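Exodeoxyribonuclease III (Archaeoglobus fulgidus, PDB 2VOA) is an AP endonuclease that acts at abasic sites in DNA and probably binds two magnesium or manganese ions. Local coordinates at residues Asp47-Gly59 with Ala67-Phe79. The protein carries 1 engineered substitution. Numbering follows the deposited sequence. Where two conformers were deposited one is given.
Sequences DFHRIGYHVVFSG and AIASLEEPEDVSF
Strand 54-59 runs antiparallel to strand 67-70, their axes 4.6 Å apart at 168°, and His54 with Ser70 and Val56 with Ile68 form hydrogen-bonded pairs; Val56 N reaches Ile68 O at 2.9 Å. Beyond Ser70 the chain folds back over the His54 and Val56 face, and strand 77-79 then runs nearly parallel to strand 54-59 (16°). The His54 imidazole, its CG anti to the carbonyl carbon (chi1 -65°), lies against this connection: Glu73 CB sits over one ring face, 3.9 Å from the centroid, while ND1 makes a weak, bent bond to Leu71 O at the ring edge (3.3 Å). Ser70 OG donates to Glu72 O at 2.7 Å, tying the same bend to the strand end. Leu71 CD2 lies over the Tyr53 ring in a CH-pi contact, and the tyrosine OH is hydrogen-bonded to Pro28 O. Pro74 CG packs 3.9 Å from Val56 CG1, which also meets Val77. Farther on, the Phe79 ring packs against CB of Ser58, and the serine OG hydrogen-bonds to Glu88 O. On the other face, Ala69 CB touches Phe48 CD2 at 3.8 Å, beneath helix 45-49. This beta hairpin edges one sheet, and strand 77-79 opens the second, as in the two-sheet sandwich of DNase I-like nucleases.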
# COMPACT_ATOMS: atom_id res chain seq x y z
N ASP A 47 -17.83 6.58 -3.48
CA ASP A 47 -16.74 7.26 -4.19
C ASP A 47 -17.16 7.65 -5.61
O ASP A 47 -16.69 8.65 -6.15
CB ASP A 47 -15.49 6.36 -4.25
CG ASP A 47 -14.89 6.09 -2.90
OD1 ASP A 47 -13.81 6.65 -2.62
OD2 ASP A 47 -15.50 5.33 -2.11
N PHE A 48 -18.03 6.84 -6.21
CA PHE A 48 -18.57 7.13 -7.55
C PHE A 48 -19.69 8.16 -7.49
O PHE A 48 -19.73 9.08 -8.30
CB PHE A 48 -19.07 5.85 -8.19
CG PHE A 48 -17.97 4.92 -8.59
CD1 PHE A 48 -17.45 4.00 -7.67
CD2 PHE A 48 -17.46 4.96 -9.88
CE1 PHE A 48 -16.42 3.12 -8.06
CE2 PHE A 48 -16.43 4.10 -10.27
CZ PHE A 48 -15.91 3.18 -9.35
N HIS A 49 -20.60 7.98 -6.54
CA HIS A 49 -21.70 8.94 -6.35
C HIS A 49 -21.16 10.37 -6.17
O HIS A 49 -21.72 11.33 -6.71
CB HIS A 49 -22.53 8.63 -5.11
CG HIS A 49 -23.31 7.36 -5.20
ND1 HIS A 49 -23.41 6.60 -6.34
CD2 HIS A 49 -24.08 6.74 -4.27
CE1 HIS A 49 -24.17 5.55 -6.10
NE2 HIS A 49 -24.59 5.61 -4.85
N ARG A 50 -20.10 10.50 -5.39
CA ARG A 50 -19.56 11.82 -5.04
C ARG A 50 -19.02 12.61 -6.26
O ARG A 50 -18.92 13.83 -6.22
CB ARG A 50 -18.55 11.73 -3.89
CG ARG A 50 -19.20 11.21 -2.59
CD ARG A 50 -18.16 11.02 -1.48
NE ARG A 50 -16.88 10.52 -1.98
CZ ARG A 50 -16.00 9.84 -1.25
NH1 ARG A 50 -16.25 9.54 0.02
NH2 ARG A 50 -14.85 9.45 -1.80
N ILE A 51 -18.71 11.90 -7.34
CA ILE A 51 -18.31 12.56 -8.59
C ILE A 51 -19.39 12.44 -9.67
O ILE A 51 -19.13 12.68 -10.85
CB ILE A 51 -16.91 12.07 -9.09
CG1 ILE A 51 -16.89 10.56 -9.36
CG2 ILE A 51 -15.83 12.46 -8.07
CD1 ILE A 51 -15.91 10.17 -10.43
N GLY A 52 -20.60 12.07 -9.26
CA GLY A 52 -21.77 12.13 -10.13
C GLY A 52 -21.95 10.90 -11.02
O GLY A 52 -22.60 10.99 -12.07
N TYR A 53 -21.41 9.77 -10.59
CA TYR A 53 -21.60 8.50 -11.31
C TYR A 53 -22.48 7.51 -10.56
O TYR A 53 -22.28 7.26 -9.37
CB TYR A 53 -20.24 7.85 -11.65
CG TYR A 53 -19.63 8.45 -12.89
CD1 TYR A 53 -18.91 9.65 -12.84
CD2 TYR A 53 -19.80 7.81 -14.13
CE1 TYR A 53 -18.36 10.22 -14.00
CE2 TYR A 53 -19.23 8.38 -15.31
CZ TYR A 53 -18.53 9.56 -15.22
OH TYR A 53 -17.99 10.09 -16.38
N HIS A 54 -23.45 6.95 -11.27
CA HIS A 54 -24.11 5.73 -10.83
C HIS A 54 -23.11 4.60 -10.98
O HIS A 54 -22.23 4.67 -11.85
CB HIS A 54 -25.33 5.43 -11.69
CG HIS A 54 -26.42 6.45 -11.56
ND1 HIS A 54 -26.53 7.53 -12.41
CD2 HIS A 54 -27.43 6.55 -10.68
CE1 HIS A 54 -27.57 8.26 -12.05
NE2 HIS A 54 -28.14 7.69 -11.00
N VAL A 55 -23.26 3.58 -10.15
CA VAL A 55 -22.44 2.39 -10.32
C VAL A 55 -23.25 1.16 -9.92
O VAL A 55 -23.90 1.13 -8.85
CB VAL A 55 -21.06 2.51 -9.58
CG1 VAL A 55 -21.23 2.56 -8.05
CG2 VAL A 55 -20.10 1.41 -10.01
N VAL A 56 -23.26 0.18 -10.82
CA VAL A 56 -23.81 -1.15 -10.52
C VAL A 56 -22.70 -2.21 -10.49
O VAL A 56 -21.67 -2.05 -11.16
CB VAL A 56 -24.98 -1.53 -11.49
CG1 VAL A 56 -26.16 -0.55 -11.29
CG2 VAL A 56 -24.55 -1.51 -12.93
N PHE A 57 -22.88 -3.25 -9.68
CA PHE A 57 -21.75 -4.14 -9.41
C PHE A 57 -22.15 -5.54 -9.03
O PHE A 57 -23.20 -5.77 -8.42
CB PHE A 57 -20.84 -3.53 -8.34
CG PHE A 57 -21.60 -2.91 -7.19
CD1 PHE A 57 -21.98 -3.69 -6.09
CD2 PHE A 57 -21.98 -1.56 -7.23
CE1 PHE A 57 -22.69 -3.12 -5.03
CE2 PHE A 57 -22.70 -0.99 -6.16
CZ PHE A 57 -23.05 -1.78 -5.07
N SER A 58 -21.28 -6.49 -9.39
CA SER A 58 -21.52 -7.90 -9.09
C SER A 58 -20.17 -8.54 -8.84
O SER A 58 -19.34 -8.62 -9.74
CB SER A 58 -22.19 -8.61 -10.28
OG SER A 58 -22.59 -9.92 -9.91
N GLY A 59 -19.96 -8.99 -7.61
CA GLY A 59 -18.70 -9.60 -7.26
C GLY A 59 -18.80 -10.36 -5.96
O GLY A 59 -19.71 -10.12 -5.14
N ALA A 67 -18.22 -4.34 -12.72
CA ALA A 67 -19.06 -3.19 -12.34
C ALA A 67 -19.22 -2.33 -13.58
O ALA A 67 -18.41 -2.44 -14.53
CB ALA A 67 -18.40 -2.41 -11.20
N ILE A 68 -20.27 -1.50 -13.61
CA ILE A 68 -20.40 -0.48 -14.66
C ILE A 68 -20.76 0.84 -13.97
O ILE A 68 -21.72 0.89 -13.18
CB ILE A 68 -21.50 -0.81 -15.70
CG1 ILE A 68 -21.35 -2.23 -16.24
CG2 ILE A 68 -21.53 0.28 -16.84
CD1 ILE A 68 -22.65 -2.72 -16.95
N ALA A 69 -19.94 1.86 -14.22
CA ALA A 69 -20.23 3.24 -13.78
C ALA A 69 -20.82 4.04 -14.96
O ALA A 69 -20.41 3.85 -16.12
CB ALA A 69 -18.97 3.90 -13.24
N SER A 70 -21.78 4.90 -14.67
CA SER A 70 -22.43 5.67 -15.73
C SER A 70 -23.04 6.97 -15.27
O SER A 70 -23.39 7.13 -14.08
CB SER A 70 -23.47 4.80 -16.46
OG SER A 70 -24.50 4.36 -15.58
N LEU A 71 -23.17 7.91 -16.19
CA LEU A 71 -23.81 9.18 -15.89
C LEU A 71 -25.33 9.00 -15.75
O LEU A 71 -25.97 9.60 -14.88
CB LEU A 71 -23.47 10.22 -16.97
CG LEU A 71 -21.98 10.60 -17.04
CD1 LEU A 71 -21.71 11.48 -18.26
CD2 LEU A 71 -21.50 11.29 -15.75
N GLU A 72 -25.89 8.16 -16.60
CA GLU A 72 -27.33 7.88 -16.56
C GLU A 72 -27.61 6.64 -15.70
O GLU A 72 -26.78 5.73 -15.61
CB GLU A 72 -27.89 7.69 -17.98
CG GLU A 72 -27.87 8.97 -18.84
CD GLU A 72 -28.55 10.15 -18.14
OE1 GLU A 72 -29.64 9.95 -17.56
OE2 GLU A 72 -27.99 11.28 -18.15
N GLU A 73 -28.79 6.62 -15.06
CA GLU A 73 -29.14 5.49 -14.20
C GLU A 73 -29.35 4.19 -14.99
O GLU A 73 -30.21 4.13 -15.88
CB GLU A 73 -30.38 5.82 -13.37
CG GLU A 73 -30.67 4.77 -12.32
CD GLU A 73 -31.77 5.20 -11.38
OE1 GLU A 73 -32.57 6.08 -11.74
OE2 GLU A 73 -31.83 4.64 -10.26
N PRO A 74 -28.55 3.15 -14.68
CA PRO A 74 -28.74 1.85 -15.33
C PRO A 74 -30.12 1.25 -15.04
O PRO A 74 -30.67 1.41 -13.94
CB PRO A 74 -27.65 0.98 -14.69
CG PRO A 74 -26.59 1.94 -14.29
CD PRO A 74 -27.37 3.12 -13.78
N GLU A 75 -30.69 0.62 -16.07
CA GLU A 75 -31.96 -0.11 -15.95
C GLU A 75 -31.77 -1.56 -16.35
O GLU A 75 -30.77 -1.92 -16.99
CB GLU A 75 -33.03 0.49 -16.86
CG GLU A 75 -32.73 1.89 -17.30
CD GLU A 75 -33.92 2.57 -17.93
OE1 GLU A 75 -34.52 2.00 -18.85
OE2 GLU A 75 -34.20 3.71 -17.51
N ASP A 76 -32.74 -2.40 -15.97
CA ASP A 76 -32.78 -3.79 -16.43
C ASP A 76 -31.45 -4.50 -16.18
O ASP A 76 -30.89 -5.14 -17.08
CB ASP A 76 -33.15 -3.85 -17.92
CG ASP A 76 -34.51 -3.21 -18.23
OD1 ASP A 76 -35.44 -3.29 -17.39
OD2 ASP A 76 -34.66 -2.62 -19.32
N VAL A 77 -30.95 -4.37 -14.95
CA VAL A 77 -29.62 -4.89 -14.61
C VAL A 77 -29.72 -6.39 -14.38
O VAL A 77 -30.63 -6.87 -13.68
CB VAL A 77 -29.06 -4.20 -13.34
CG1 VAL A 77 -27.69 -4.74 -12.99
CG2 VAL A 77 -29.01 -2.68 -13.51
N SER A 78 -28.80 -7.14 -15.00
CA SER A 78 -28.73 -8.60 -14.76
C SER A 78 -27.28 -9.03 -14.56
O SER A 78 -26.35 -8.34 -14.98
CB SER A 78 -29.40 -9.40 -15.89
OG SER A 78 -28.73 -9.23 -17.12
N PHE A 79 -27.11 -10.19 -13.90
CA PHE A 79 -25.78 -10.71 -13.56
C PHE A 79 -25.62 -12.14 -14.06
O PHE A 79 -26.54 -12.98 -13.93
CB PHE A 79 -25.57 -10.74 -12.02
CG PHE A 79 -25.95 -9.46 -11.31
CD1 PHE A 79 -26.96 -9.46 -10.34
CD2 PHE A 79 -25.33 -8.26 -11.63
CE1 PHE A 79 -27.32 -8.27 -9.70
CE2 PHE A 79 -25.69 -7.07 -10.98
CZ PHE A 79 -26.67 -7.08 -10.03